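Long-range contacts in iron-regulated outer membrane protein (Neisseria meningitidis, PDB 4B7O), which transports iron across the meningococcal outer membrane as a TonB-dependent transporter, probably including siderophore-bound iron: residues Q129-Q134 / A516-G521; R358-G363 / E388-A393; Q392-G397 / Y435-P440. All coordinates share one frame; numbering follows the deposited sequence.

Interaction 1. Residues Q129-Q134 / A516-G521; sequences QILYHQ and ALQTHG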
ATOM      1  N   GLN A 129       1.600  -4.479  11.466  1.00 43.46           N
ATOM      2  CA  GLN A 129       2.920  -4.225  10.967  1.00 42.38           C
ATOM      3  C   GLN A 129       4.014  -4.949  11.779  1.00 42.45           C
ATOM      4  O   GLN A 129       3.780  -5.384  12.901  1.00 39.00           O
ATOM      5  CB  GLN A 129       3.143  -2.739  11.004  1.00 39.33           C
ATOM      6  CG  GLN A 129       3.366  -2.215  12.393  1.00 42.57           C
ATOM      7  CD  GLN A 129       3.603  -0.746  12.380  1.00 43.66           C
ATOM      8  OE1 GLN A 129       4.152  -0.204  11.425  1.00 46.29           O
ATOM      9  NE2 GLN A 129       3.154  -0.079  13.412  1.00 42.07           N
ATOM     10  N   ILE A 130       5.198  -5.057  11.185  1.00 41.62           N
ATOM     11  CA  ILE A 130       6.438  -5.437  11.871  1.00 41.94           C
ATOM     12  C   ILE A 130       7.002  -4.415  12.911  1.00 38.79           C
ATOM     13  O   ILE A 130       7.199  -4.771  14.039  1.00 45.98           O
ATOM     14  CB  ILE A 130       7.503  -5.855  10.830  1.00 40.88           C
ATOM     15  CG1 ILE A 130       6.985  -7.090  10.074  1.00 38.61           C
ATOM     16  CG2 ILE A 130       8.843  -6.175  11.509  1.00 41.53           C
ATOM     17  CD1 ILE A 130       7.718  -7.322   8.788  1.00 40.15           C
ATOM     18  N   LEU A 131       7.286  -3.171  12.548  1.00 40.82           N
ATOM     19  CA  LEU A 131       7.825  -2.190  13.512  1.00 39.99           C
ATOM     20  C   LEU A 131       7.706  -0.806  12.937  1.00 43.12           C
ATOM     21  O   LEU A 131       7.788  -0.617  11.729  1.00 43.58           O
ATOM     22  CB  LEU A 131       9.289  -2.454  13.850  1.00 41.99           C
ATOM     23  CG  LEU A 131      10.121  -1.702  14.928  1.00 41.37           C
ATOM     24  CD1 LEU A 131       9.871  -2.277  16.310  1.00 40.19           C
ATOM     25  CD2 LEU A 131      11.613  -1.772  14.609  1.00 37.49           C
ATOM     26  N   TYR A 132       7.559   0.183  13.804  1.00 43.12           N
ATOM     27  CA  TYR A 132       7.100   1.478  13.330  1.00 44.09           C
ATOM     28  C   TYR A 132       8.227   2.207  12.616  1.00 45.44           C
ATOM     29  O   TYR A 132       7.992   3.236  11.949  1.00 48.60           O
ATOM     30  CB  TYR A 132       6.429   2.324  14.463  1.00 45.19           C
ATOM     31  CG  TYR A 132       7.412   2.805  15.494  1.00 45.92           C
ATOM     32  CD1 TYR A 132       7.828   1.962  16.563  1.00 47.65           C
ATOM     33  CD2 TYR A 132       7.991   4.070  15.381  1.00 47.99           C
ATOM     34  CE1 TYR A 132       8.765   2.399  17.493  1.00 45.83           C
ATOM     35  CE2 TYR A 132       8.923   4.520  16.315  1.00 52.01           C
ATOM     36  CZ  TYR A 132       9.303   3.686  17.362  1.00 48.52           C
ATOM     37  OH  TYR A 132      10.256   4.145  18.239  1.00 56.92           O
ATOM     38  N   HIS A 133       9.447   1.674  12.754  1.00 46.08           N
ATOM     39  CA  HIS A 133      10.655   2.245  12.125  1.00 41.16           C
ATOM     40  C   HIS A 133      10.837   1.820  10.693  1.00 39.40           C
ATOM     41  O   HIS A 133      11.886   2.037  10.100  1.00 45.74           O
ATOM     42  CB  HIS A 133      11.891   1.860  12.935  1.00 43.87           C
ATOM     43  CG  HIS A 133      12.100   2.712  14.152  1.00 45.45           C
ATOM     44  ND1 HIS A 133      12.431   3.998  14.071  1.00 46.08           N
ATOM     45  CD2 HIS A 133      12.005   2.415  15.509  1.00 45.92           C
ATOM     46  CE1 HIS A 133      12.542   4.525  15.314  1.00 47.23           C
ATOM     47  NE2 HIS A 133      12.284   3.560  16.193  1.00 49.38           N
ATOM     48  N   GLN A 134       9.829   1.180  10.133  1.00 41.56           N
ATOM     49  CA  GLN A 134       9.849   0.753   8.763  1.00 40.94           C
ATOM     50  C   GLN A 134       8.431   0.760   8.217  1.00 43.63           C
ATOM     51  O   GLN A 134       7.448   0.732   8.991  1.00 37.45           O
ATOM     52  CB  GLN A 134      10.435  -0.636   8.682  1.00 39.44           C
ATOM     53  CG  GLN A 134       9.583  -1.750   9.253  1.00 35.34           C
ATOM     54  CD  GLN A 134      10.407  -3.028   9.334  1.00 39.85           C
ATOM     55  OE1 GLN A 134      11.457  -3.053   9.984  1.00 41.45           O
ATOM     56  NE2 GLN A 134       9.986  -4.064   8.640  1.00 34.14           N
ATOM     57  N   ALA A 516       4.613  -6.063  15.632  1.00 35.38           N
ATOM     58  CA  ALA A 516       4.816  -7.504  15.770  1.00 39.77           C
ATOM     59  C   ALA A 516       6.142  -7.797  16.459  1.00 43.88           C
ATOM     60  O   ALA A 516       6.220  -8.690  17.299  1.00 42.47           O
ATOM     61  CB  ALA A 516       4.793  -8.219  14.392  1.00 33.58           C
ATOM     62  N   LEU A 517       7.177  -7.054  16.065  1.00 42.23           N
ATOM     63  CA  LEU A 517       8.522  -7.293  16.535  1.00 44.41           C
ATOM     64  C   LEU A 517       8.709  -6.948  18.018  1.00 44.45           C
ATOM     65  O   LEU A 517       9.753  -7.223  18.592  1.00 42.05           O
ATOM     66  CB  LEU A 517       9.536  -6.539  15.683  1.00 41.60           C
ATOM     67  CG  LEU A 517      10.962  -6.959  16.045  1.00 45.85           C
ATOM     68  CD1 LEU A 517      11.224  -8.473  15.977  1.00 46.54           C
ATOM     69  CD2 LEU A 517      11.918  -6.155  15.182  1.00 51.37           C
ATOM     70  N   GLN A 518       7.681  -6.401  18.655  1.00 41.76           N
ATOM     71  CA  GLN A 518       7.822  -6.025  20.051  1.00 41.78           C
ATOM     72  C   GLN A 518       6.832  -6.761  20.856  1.00 39.23           C
ATOM     73  O   GLN A 518       6.756  -6.571  22.054  1.00 43.54           O
ATOM     74  CB  GLN A 518       7.622  -4.535  20.250  1.00 42.22           C
ATOM     75  CG  GLN A 518       8.650  -3.688  19.565  1.00 42.69           C
ATOM     76  CD  GLN A 518       8.840  -2.374  20.327  1.00 59.66           C
ATOM     77  OE1 GLN A 518       9.531  -2.309  21.367  1.00 64.88           O
ATOM     78  NE2 GLN A 518       8.224  -1.320  19.824  1.00 61.28           N
ATOM     79  N   THR A 519       6.101  -7.654  20.219  1.00 38.34           N
ATOM     80  CA  THR A 519       5.089  -8.428  20.904  1.00 40.24           C
ATOM     81  C   THR A 519       5.576  -9.264  22.126  1.00 47.83           C
ATOM     82  O   THR A 519       4.804  -9.490  23.074  1.00 43.18           O
ATOM     83  CB  THR A 519       4.373  -9.313  19.899  1.00 40.01           C
ATOM     84  OG1 THR A 519       3.799  -8.470  18.882  1.00 45.01           O
ATOM     85  CG2 THR A 519       3.288 -10.089  20.587  1.00 42.03           C
ATOM     86  N   HIS A 520       6.842  -9.698  22.101  1.00 46.89           N
ATOM     87  CA  HIS A 520       7.462 -10.443  23.217  1.00 50.37           C
ATOM     88  C   HIS A 520       7.368  -9.756  24.561  1.00 51.72           C
ATOM     89  O   HIS A 520       7.430 -10.417  25.602  1.00 49.55           O
ATOM     90  CB  HIS A 520       8.929 -10.723  22.892  1.00 48.51           C
ATOM     91  CG  HIS A 520       9.666  -9.514  22.396  1.00 42.64           C
ATOM     92  ND1 HIS A 520       9.988  -8.487  23.203  1.00 42.89           N
ATOM     93  CD2 HIS A 520      10.095  -9.171  21.134  1.00 42.80           C
ATOM     94  CE1 HIS A 520      10.613  -7.546  22.502  1.00 41.69           C
ATOM     95  NE2 HIS A 520      10.677  -7.960  21.232  1.00 42.76           N
ATOM     96  N   GLY A 521       7.263  -8.429  24.544  1.00 46.23           N
ATOM     97  CA  GLY A 521       6.961  -7.668  25.749  1.00 45.37           C
ATOM     98  C   GLY A 521       8.144  -7.301  26.611  1.00 46.56           C
ATOM     99  O   GLY A 521       7.986  -6.783  27.711  1.00 48.94           O
TER

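Interaction 2. Residues R358-G363 / E388-A393; sequences RITTRG and EIKPQA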
ATOM      1  N   ARG A 358       6.486 -13.726  13.067  1.00 38.12           N
ATOM      2  CA  ARG A 358       5.488 -14.089  12.104  1.00 37.72           C
ATOM      3  C   ARG A 358       4.177 -13.363  12.329  1.00 39.36           C
ATOM      4  O   ARG A 358       3.796 -13.126  13.474  1.00 38.52           O
ATOM      5  CB  ARG A 358       5.250 -15.610  12.156  1.00 42.10           C
ATOM      6  CG  ARG A 358       5.367 -16.264  10.796  1.00 51.92           C
ATOM      7  CD  ARG A 358       5.718 -17.744  10.853  1.00 50.02           C
ATOM      8  NE  ARG A 358       4.589 -18.519  11.352  1.00 62.15           N
ATOM      9  CZ  ARG A 358       4.650 -19.277  12.447  1.00 69.42           C
ATOM     10  NH1 ARG A 358       5.788 -19.344  13.125  1.00 72.57           N
ATOM     11  NH2 ARG A 358       3.592 -19.967  12.871  1.00 66.01           N
ATOM     12  N   ILE A 359       3.469 -13.045  11.245  1.00 36.48           N
ATOM     13  CA  ILE A 359       2.111 -12.524  11.334  1.00 32.10           C
ATOM     14  C   ILE A 359       1.268 -13.296  10.361  1.00 33.42           C
ATOM     15  O   ILE A 359       1.640 -13.469   9.219  1.00 39.41           O
ATOM     16  CB  ILE A 359       2.022 -11.067  10.934  1.00 35.31           C
ATOM     17  CG1 ILE A 359       3.025 -10.218  11.679  1.00 32.87           C
ATOM     18  CG2 ILE A 359       0.628 -10.546  11.262  1.00 41.78           C
ATOM     19  CD1 ILE A 359       3.001  -8.800  11.174  1.00 32.82           C
ATOM     20  N   THR A 360       0.132 -13.777  10.789  1.00 31.56           N
ATOM     21  CA  THR A 360      -0.587 -14.736   9.989  1.00 35.62           C
ATOM     22  C   THR A 360      -1.946 -14.117   9.827  1.00 32.44           C
ATOM     23  O   THR A 360      -2.544 -13.705  10.798  1.00 37.72           O
ATOM     24  CB  THR A 360      -0.705 -16.167  10.684  1.00 39.91           C
ATOM     25  OG1 THR A 360       0.561 -16.834  10.737  1.00 42.46           O
ATOM     26  CG2 THR A 360      -1.592 -17.077   9.915  1.00 34.41           C
ATOM     27  N   THR A 361      -2.443 -14.054   8.612  1.00 31.83           N
ATOM     28  CA  THR A 361      -3.711 -13.462   8.399  1.00 31.89           C
ATOM     29  C   THR A 361      -4.519 -14.424   7.656  1.00 33.30           C
ATOM     30  O   THR A 361      -4.059 -14.915   6.621  1.00 34.60           O
ATOM     31  CB  THR A 361      -3.558 -12.168   7.578  1.00 31.45           C
ATOM     32  OG1 THR A 361      -2.825 -11.242   8.381  1.00 32.07           O
ATOM     33  CG2 THR A 361      -4.937 -11.540   7.236  1.00 29.80           C
ATOM     34  N   ARG A 362      -5.727 -14.698   8.155  1.00 32.19           N
ATOM     35  CA  ARG A 362      -6.672 -15.482   7.317  1.00 38.62           C
ATOM     36  C   ARG A 362      -7.944 -14.707   7.093  1.00 36.83           C
ATOM     37  O   ARG A 362      -8.411 -13.976   7.978  1.00 37.99           O
ATOM     38  CB  ARG A 362      -7.070 -16.815   7.941  1.00 37.17           C
ATOM     39  CG  ARG A 362      -5.897 -17.602   8.454  1.00 46.85           C
ATOM     40  CD  ARG A 362      -6.240 -18.270   9.773  1.00 55.70           C
ATOM     41  NE  ARG A 362      -5.650 -19.586   9.766  1.00 60.30           N
ATOM     42  CZ  ARG A 362      -6.301 -20.672   9.369  1.00 68.57           C
ATOM     43  NH1 ARG A 362      -7.578 -20.578   8.980  1.00 60.79           N
ATOM     44  NH2 ARG A 362      -5.676 -21.854   9.385  1.00 72.30           N
ATOM     45  N   GLY A 363      -8.502 -14.873   5.911  1.00 37.92           N
ATOM     46  CA  GLY A 363      -9.654 -14.090   5.543  1.00 37.40           C
ATOM     47  C   GLY A 363     -10.432 -14.792   4.503  1.00 35.03           C
ATOM     48  O   GLY A 363      -9.897 -15.643   3.783  1.00 40.80           O
ATOM     49  N   GLU A 388      -3.072 -13.028  13.486  1.00 37.40           N
ATOM     50  CA  GLU A 388      -2.325 -13.509  14.673  1.00 41.77           C
ATOM     51  C   GLU A 388      -0.861 -13.194  14.553  1.00 42.73           C
ATOM     52  O   GLU A 388      -0.234 -13.589  13.553  1.00 41.28           O
ATOM     53  CB  GLU A 388      -2.487 -15.026  14.880  1.00 39.05           C
ATOM     54  CG  GLU A 388      -1.929 -15.511  16.223  1.00 39.75           C
ATOM     55  CD  GLU A 388      -2.089 -17.036  16.547  1.00 51.51           C
ATOM     56  OE1 GLU A 388      -2.731 -17.819  15.773  1.00 49.85           O
ATOM     57  OE2 GLU A 388      -1.539 -17.469  17.606  1.00 49.85           O
ATOM     58  N   ILE A 389      -0.326 -12.486  15.552  1.00 34.44           N
ATOM     59  CA  ILE A 389       1.074 -12.138  15.620  1.00 31.70           C
ATOM     60  C   ILE A 389       1.715 -13.231  16.515  1.00 38.19           C
ATOM     61  O   ILE A 389       1.201 -13.501  17.575  1.00 35.80           O
ATOM     62  CB  ILE A 389       1.233 -10.770  16.297  1.00 28.67           C
ATOM     63  CG1 ILE A 389       0.795  -9.620  15.401  1.00 34.48           C
ATOM     64  CG2 ILE A 389       2.633 -10.496  16.675  1.00 31.44           C
ATOM     65  CD1 ILE A 389       1.095  -8.204  15.913  1.00 28.36           C
ATOM     66  N   LYS A 390       2.811 -13.865  16.074  1.00 41.13           N
ATOM     67  CA  LYS A 390       3.464 -15.008  16.779  1.00 40.68           C
ATOM     68  C   LYS A 390       4.922 -14.769  16.802  1.00 37.84           C
ATOM     69  O   LYS A 390       5.585 -15.041  15.805  1.00 44.05           O
ATOM     70  CB  LYS A 390       3.260 -16.319  16.013  1.00 41.56           C
ATOM     71  CG  LYS A 390       1.906 -16.396  15.346  1.00 43.43           C
ATOM     72  CD  LYS A 390       1.843 -17.497  14.310  1.00 42.03           C
ATOM     73  CE  LYS A 390       0.401 -17.657  13.911  1.00 38.91           C
ATOM     74  NZ  LYS A 390       0.192 -18.919  13.180  1.00 44.40           N
ATOM     75  N   PRO A 391       5.439 -14.180  17.883  1.00 37.38           N
ATOM     76  CA  PRO A 391       6.869 -13.962  18.024  1.00 39.25           C
ATOM     77  C   PRO A 391       7.604 -15.277  18.408  1.00 44.92           C
ATOM     78  O   PRO A 391       6.954 -16.267  18.739  1.00 46.76           O
ATOM     79  CB  PRO A 391       6.946 -12.942  19.138  1.00 42.02           C
ATOM     80  CG  PRO A 391       5.712 -13.169  19.956  1.00 36.75           C
ATOM     81  CD  PRO A 391       4.694 -13.818  19.095  1.00 36.46           C
ATOM     82  N   GLN A 392       8.936 -15.314  18.337  1.00 47.70           N
ATOM     83  CA  GLN A 392       9.662 -16.558  18.601  1.00 42.27           C
ATOM     84  C   GLN A 392       9.466 -17.048  20.028  1.00 43.32           C
ATOM     85  O   GLN A 392       9.230 -18.233  20.264  1.00 41.70           O
ATOM     86  CB  GLN A 392      11.141 -16.340  18.343  1.00 51.86           C
ATOM     87  CG  GLN A 392      11.985 -17.604  18.383  1.00 49.71           C
ATOM     88  CD  GLN A 392      13.230 -17.425  17.543  1.00 52.41           C
ATOM     89  OE1 GLN A 392      13.175 -17.576  16.305  1.00 51.97           O
ATOM     90  NE2 GLN A 392      14.363 -17.077  18.197  1.00 45.22           N
ATOM     91  N   ALA A 393       9.588 -16.132  20.985  1.00 42.29           N
ATOM     92  CA  ALA A 393       9.221 -16.417  22.370  1.00 41.43           C
ATOM     93  C   ALA A 393       8.927 -15.096  23.065  1.00 41.94           C
ATOM     94  O   ALA A 393       9.397 -14.043  22.627  1.00 44.75           O
ATOM     95  CB  ALA A 393      10.375 -17.113  23.050  1.00 36.59           C
TER

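Interaction 3. Residues Q392-G397 / Y435-P440; sequences QAFLNG and YKLSNP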
ATOM      1  N   GLN A 392       8.936 -15.314  18.337  1.00 47.70           N
ATOM      2  CA  GLN A 392       9.662 -16.558  18.601  1.00 42.27           C
ATOM      3  C   GLN A 392       9.466 -17.048  20.028  1.00 43.32           C
ATOM      4  O   GLN A 392       9.230 -18.233  20.264  1.00 41.70           O
ATOM      5  CB  GLN A 392      11.141 -16.340  18.343  1.00 51.86           C
ATOM      6  CG  GLN A 392      11.985 -17.604  18.383  1.00 49.71           C
ATOM      7  CD  GLN A 392      13.230 -17.425  17.543  1.00 52.41           C
ATOM      8  OE1 GLN A 392      13.175 -17.576  16.305  1.00 51.97           O
ATOM      9  NE2 GLN A 392      14.363 -17.077  18.197  1.00 45.22           N
ATOM     10  N   ALA A 393       9.588 -16.132  20.985  1.00 42.29           N
ATOM     11  CA  ALA A 393       9.221 -16.417  22.370  1.00 41.43           C
ATOM     12  C   ALA A 393       8.927 -15.096  23.065  1.00 41.94           C
ATOM     13  O   ALA A 393       9.397 -14.043  22.627  1.00 44.75           O
ATOM     14  CB  ALA A 393      10.375 -17.113  23.050  1.00 36.59           C
ATOM     15  N   PHE A 394       8.163 -15.125  24.141  1.00 39.48           N
ATOM     16  CA  PHE A 394       7.991 -13.923  24.935  1.00 41.27           C
ATOM     17  C   PHE A 394       9.167 -13.604  25.858  1.00 44.81           C
ATOM     18  O   PHE A 394       9.863 -14.503  26.270  1.00 49.62           O
ATOM     19  CB  PHE A 394       6.667 -14.020  25.647  1.00 41.31           C
ATOM     20  CG  PHE A 394       5.511 -14.106  24.685  1.00 41.85           C
ATOM     21  CD1 PHE A 394       4.964 -12.926  24.116  1.00 36.17           C
ATOM     22  CD2 PHE A 394       5.005 -15.335  24.279  1.00 39.35           C
ATOM     23  CE1 PHE A 394       3.924 -12.987  23.210  1.00 31.73           C
ATOM     24  CE2 PHE A 394       3.946 -15.399  23.343  1.00 37.86           C
ATOM     25  CZ  PHE A 394       3.422 -14.220  22.801  1.00 34.04           C
ATOM     26  N   LEU A 395       9.400 -12.325  26.155  1.00 46.42           N
ATOM     27  CA  LEU A 395      10.576 -11.893  26.886  1.00 38.37           C
ATOM     28  C   LEU A 395      10.244 -10.867  27.974  1.00 37.82           C
ATOM     29  O   LEU A 395      11.107 -10.116  28.434  1.00 36.23           O
ATOM     30  CB  LEU A 395      11.653 -11.365  25.952  1.00 37.63           C
ATOM     31  CG  LEU A 395      12.177 -12.325  24.861  1.00 47.09           C
ATOM     32  CD1 LEU A 395      12.782 -11.530  23.701  1.00 38.30           C
ATOM     33  CD2 LEU A 395      13.196 -13.339  25.380  1.00 41.96           C
ATOM     34  N   ASN A 396       9.003 -10.838  28.417  1.00 42.35           N
ATOM     35  CA  ASN A 396       8.643  -9.874  29.459  1.00 44.22           C
ATOM     36  C   ASN A 396       9.504 -10.027  30.709  1.00 52.36           C
ATOM     37  O   ASN A 396       9.905  -9.025  31.327  1.00 53.59           O
ATOM     38  CB  ASN A 396       7.164  -9.918  29.816  1.00 40.52           C
ATOM     39  CG  ASN A 396       6.572 -11.309  29.738  1.00 41.85           C
ATOM     40  OD1 ASN A 396       6.941 -12.106  28.896  1.00 44.47           O
ATOM     41  ND2 ASN A 396       5.608 -11.592  30.603  1.00 43.13           N
ATOM     42  N   GLY A 397       9.833 -11.273  31.054  1.00 57.25           N
ATOM     43  CA  GLY A 397      10.685 -11.555  32.240  1.00 54.88           C
ATOM     44  C   GLY A 397      12.032 -10.839  32.230  1.00 57.33           C
ATOM     45  O   GLY A 397      12.588 -10.543  33.300  1.00 57.95           O
ATOM     46  N   TYR A 435       3.662 -11.297  34.258  1.00 61.00           N
ATOM     47  CA  TYR A 435       2.663 -11.522  33.195  1.00 55.76           C
ATOM     48  C   TYR A 435       2.855 -12.774  32.341  1.00 52.35           C
ATOM     49  O   TYR A 435       3.974 -13.133  31.991  1.00 50.12           O
ATOM     50  CB  TYR A 435       2.570 -10.298  32.290  1.00 58.32           C
ATOM     51  CG  TYR A 435       1.330  -9.448  32.501  1.00 59.51           C
ATOM     52  CD1 TYR A 435       0.055  -9.962  32.243  1.00 60.03           C
ATOM     53  CD2 TYR A 435       1.442  -8.111  32.932  1.00 60.18           C
ATOM     54  CE1 TYR A 435      -1.072  -9.169  32.425  1.00 64.24           C
ATOM     55  CE2 TYR A 435       0.324  -7.315  33.118  1.00 53.26           C
ATOM     56  CZ  TYR A 435      -0.916  -7.842  32.854  1.00 54.68           C
ATOM     57  OH  TYR A 435      -2.033  -7.069  33.048  1.00 63.13           O
ATOM     58  N   LYS A 436       1.753 -13.424  31.990  1.00 44.81           N
ATOM     59  CA  LYS A 436       1.837 -14.598  31.163  1.00 48.23           C
ATOM     60  C   LYS A 436       1.289 -14.366  29.747  1.00 54.25           C
ATOM     61  O   LYS A 436       0.154 -14.753  29.406  1.00 53.28           O
ATOM     62  CB  LYS A 436       1.147 -15.782  31.829  1.00 51.28           C
ATOM     63  CG  LYS A 436       2.061 -16.639  32.726  1.00 65.27           C
ATOM     64  CD  LYS A 436       2.908 -15.861  33.766  1.00 60.13           C
ATOM     65  CE  LYS A 436       3.473 -16.766  34.859  1.00 54.91           C
ATOM     66  NZ  LYS A 436       4.844 -16.387  35.292  1.00 61.44           N
ATOM     67  N   LEU A 437       2.144 -13.757  28.925  1.00 49.33           N
ATOM     68  CA  LEU A 437       1.814 -13.311  27.569  1.00 46.17           C
ATOM     69  C   LEU A 437       1.479 -14.427  26.596  1.00 40.90           C
ATOM     70  O   LEU A 437       2.094 -15.450  26.631  1.00 43.43           O
ATOM     71  CB  LEU A 437       2.975 -12.505  27.041  1.00 41.71           C
ATOM     72  CG  LEU A 437       2.911 -11.043  27.438  1.00 45.57           C
ATOM     73  CD1 LEU A 437       2.052 -10.719  28.668  1.00 45.51           C
ATOM     74  CD2 LEU A 437       4.315 -10.516  27.579  1.00 36.11           C
ATOM     75  N   SER A 438       0.444 -14.231  25.784  1.00 44.90           N
ATOM     76  CA  SER A 438       0.199 -15.105  24.634  1.00 46.95           C
ATOM     77  C   SER A 438       0.150 -14.286  23.302  1.00 48.85           C
ATOM     78  O   SER A 438       0.373 -13.047  23.266  1.00 47.60           O
ATOM     79  CB  SER A 438      -1.070 -15.927  24.854  1.00 46.84           C
ATOM     80  OG  SER A 438      -2.118 -15.061  25.165  1.00 53.11           O
ATOM     81  N   ASN A 439      -0.124 -14.987  22.210  1.00 44.06           N
ATOM     82  CA  ASN A 439      -0.168 -14.380  20.900  1.00 44.13           C
ATOM     83  C   ASN A 439      -1.380 -13.477  20.699  1.00 45.55           C
ATOM     84  O   ASN A 439      -2.526 -13.958  20.722  1.00 47.38           O
ATOM     85  CB  ASN A 439      -0.237 -15.482  19.876  1.00 37.87           C
ATOM     86  CG  ASN A 439       1.083 -16.146  19.689  1.00 35.76           C
ATOM     87  OD1 ASN A 439       2.061 -15.760  20.337  1.00 35.33           O
ATOM     88  ND2 ASN A 439       1.149 -17.095  18.775  1.00 31.51           N
ATOM     89  N   PRO A 440      -1.138 -12.194  20.429  1.00 39.27           N
ATOM     90  CA  PRO A 440      -2.202 -11.231  20.178  1.00 40.07           C
ATOM     91  C   PRO A 440      -2.916 -11.597  18.920  1.00 40.04           C
ATOM     92  O   PRO A 440      -2.287 -12.143  17.998  1.00 41.94           O
ATOM     93  CB  PRO A 440      -1.462  -9.918  19.997  1.00 40.04           C
ATOM     94  CG  PRO A 440      -0.067 -10.182  20.500  1.00 42.48           C
ATOM     95  CD  PRO A 440       0.172 -11.617  20.143  1.00 42.63           C
TER

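Interaction 1. Residues Q129-Q134 / A516-G521
Q129 O takes the backbone N-H of A516 at 2.9 Å, and the bond is nearly straight, 162° at the hydrogen. One residue further along each chain the pairing is repeated: L517 N gives its proton to I130 O at 3.1 Å, again almost in line (166°). Two consecutive carbonyls of the plug loop are thus gripped by two consecutive N-H groups at the start of a short 3-10 turn. The methyl of A516 packs beside the first of these bonds, its CB 3.4 Å from Q129 O. Around this polar centre the side chains close in. I130 CG2 approaches L517 CB at 4.2 Å. The segments belong to the two parts of a TonB-dependent transporter: 129-134 is a loop of the plug, whereas 516-521 belongs to an extracellular loop of the barrel, tucked inward against it. Further out, L131 swings its CG away from its own backbone N (chi1 -174°), and this carries CD1 to within 3.8 Å of Q518 CG. The extended Q518 chain passes across the leucine at about a right angle, and its NE2 ends near the plane of the Y132 ring, at the ring edge, 4.4 Å from CE1. OD2 of D515, just before the barrel segment, accepts a weak hydrogen bond from Y132 N.

Interaction 2. Residues R358-G363 / E388-A393
K390 leaves its strand with CG beside the backbone N, at an unusually small chi1 of -36°, then runs out extended; R358, opposite it, bends back at chi3 (71°). These torsions bring K390 CD over one face of the R358 guanidinium, 3.4 Å from NH2, the two chains crossing at a slant. The lysine tip carries on to T360, where K390 NZ makes a weak hydrogen bond of 3.2 Å to T360 OG1. That hydroxyl has a stronger partner in the carboxylate of E334 on the adjoining strand, which also forms a long, weak ion pair with R358 NE. The negative charge probably eases the proximity of the two cationic ends, R358 NH2 and K390 NZ, 3.6 Å apart. On the other face of the sheet I359 and I389 form a non-hydrogen-bonded pair, and I359 CG2 meets I389 CG1 at 4.2 Å. The flanking pairs are hydrogen-bonded: K390 N reaches R358 O at 2.9 Å and T360 N reaches E388 O at 2.8 Å. Reciprocal bonds complete both pairs, that from R358 N to K390 O being the longer at 3.2 Å. Through the isoleucines the inner face meets A516 and T519 of an inward-folded loop, while the polar face looks outward. This is an antiparallel beta hairpin, strands 355-373 and 376-391, in the wall of a TonB-dependent transporter barrel.

Interaction 3. Residues Q392-G397 / Y435-P440
F394 lays one face of its ring on L437, whose CB sits 4.0 Å from the ring centroid and 28° off the normal, a CH-pi contact. The two side chains meet at a slant, and the L437 carbonyl oxygen lies over the same face, 3.7 Å from F394 CD2, nearer the rim. At the far end of the ring the partner changes from face to edge: N439 OD1 lies near the ring plane, 3.2 Å from F394 CZ, with the amide turned 50° from the ring. F394 holds CG beside its backbone N (chi1 -61°), and this sets the ring against L437 and the S438 carbonyl, with its far edge at the N439 amide. N439 ND2 is engaged by E388 OE2 in the barrel wall, which helps to fix the amide whose oxygen meets the phenylalanine. N396 and L437 come at each other from opposite directions; L437 CD2 lies 3.2 Å from N396 CG, so short that the leucine's exact pose is doubtful. N396 ND2 lies 2.6 Å from Y435 O, but the poorly angled bond is weak. F394 and N396 also touch a crystal neighbour, so their exact pose may owe something to the lattice. The two segments are the roots of one long extracellular loop: 392-397 follows strand 376-391, whereas residues 435-440 lead from helix 423-434 into strand 441-455, while L437 and Y435 rest on I525 of strand 525-528.

In the fold
The three contacts lie on one side of the barrel, their centres 12 to 13 Å apart. Interaction 1 joins the plug to the loop 516-521, and that loop also touches the other two: A516 CB packs on I359 CD1 of interaction 2 at 3.7 Å, while H520 O and L395 N of interaction 3 form a probable hydrogen bond of 2.8 Å. Interactions 2 and 3 share Q392 and A393, where the strand 376-391 gives way to its loop, and I389 N lies 3.2 Å from P440 O, a probable bond that continues the barrel into strand 441-455. Wall, extracellular loops and plug thus meet in one continuous patch.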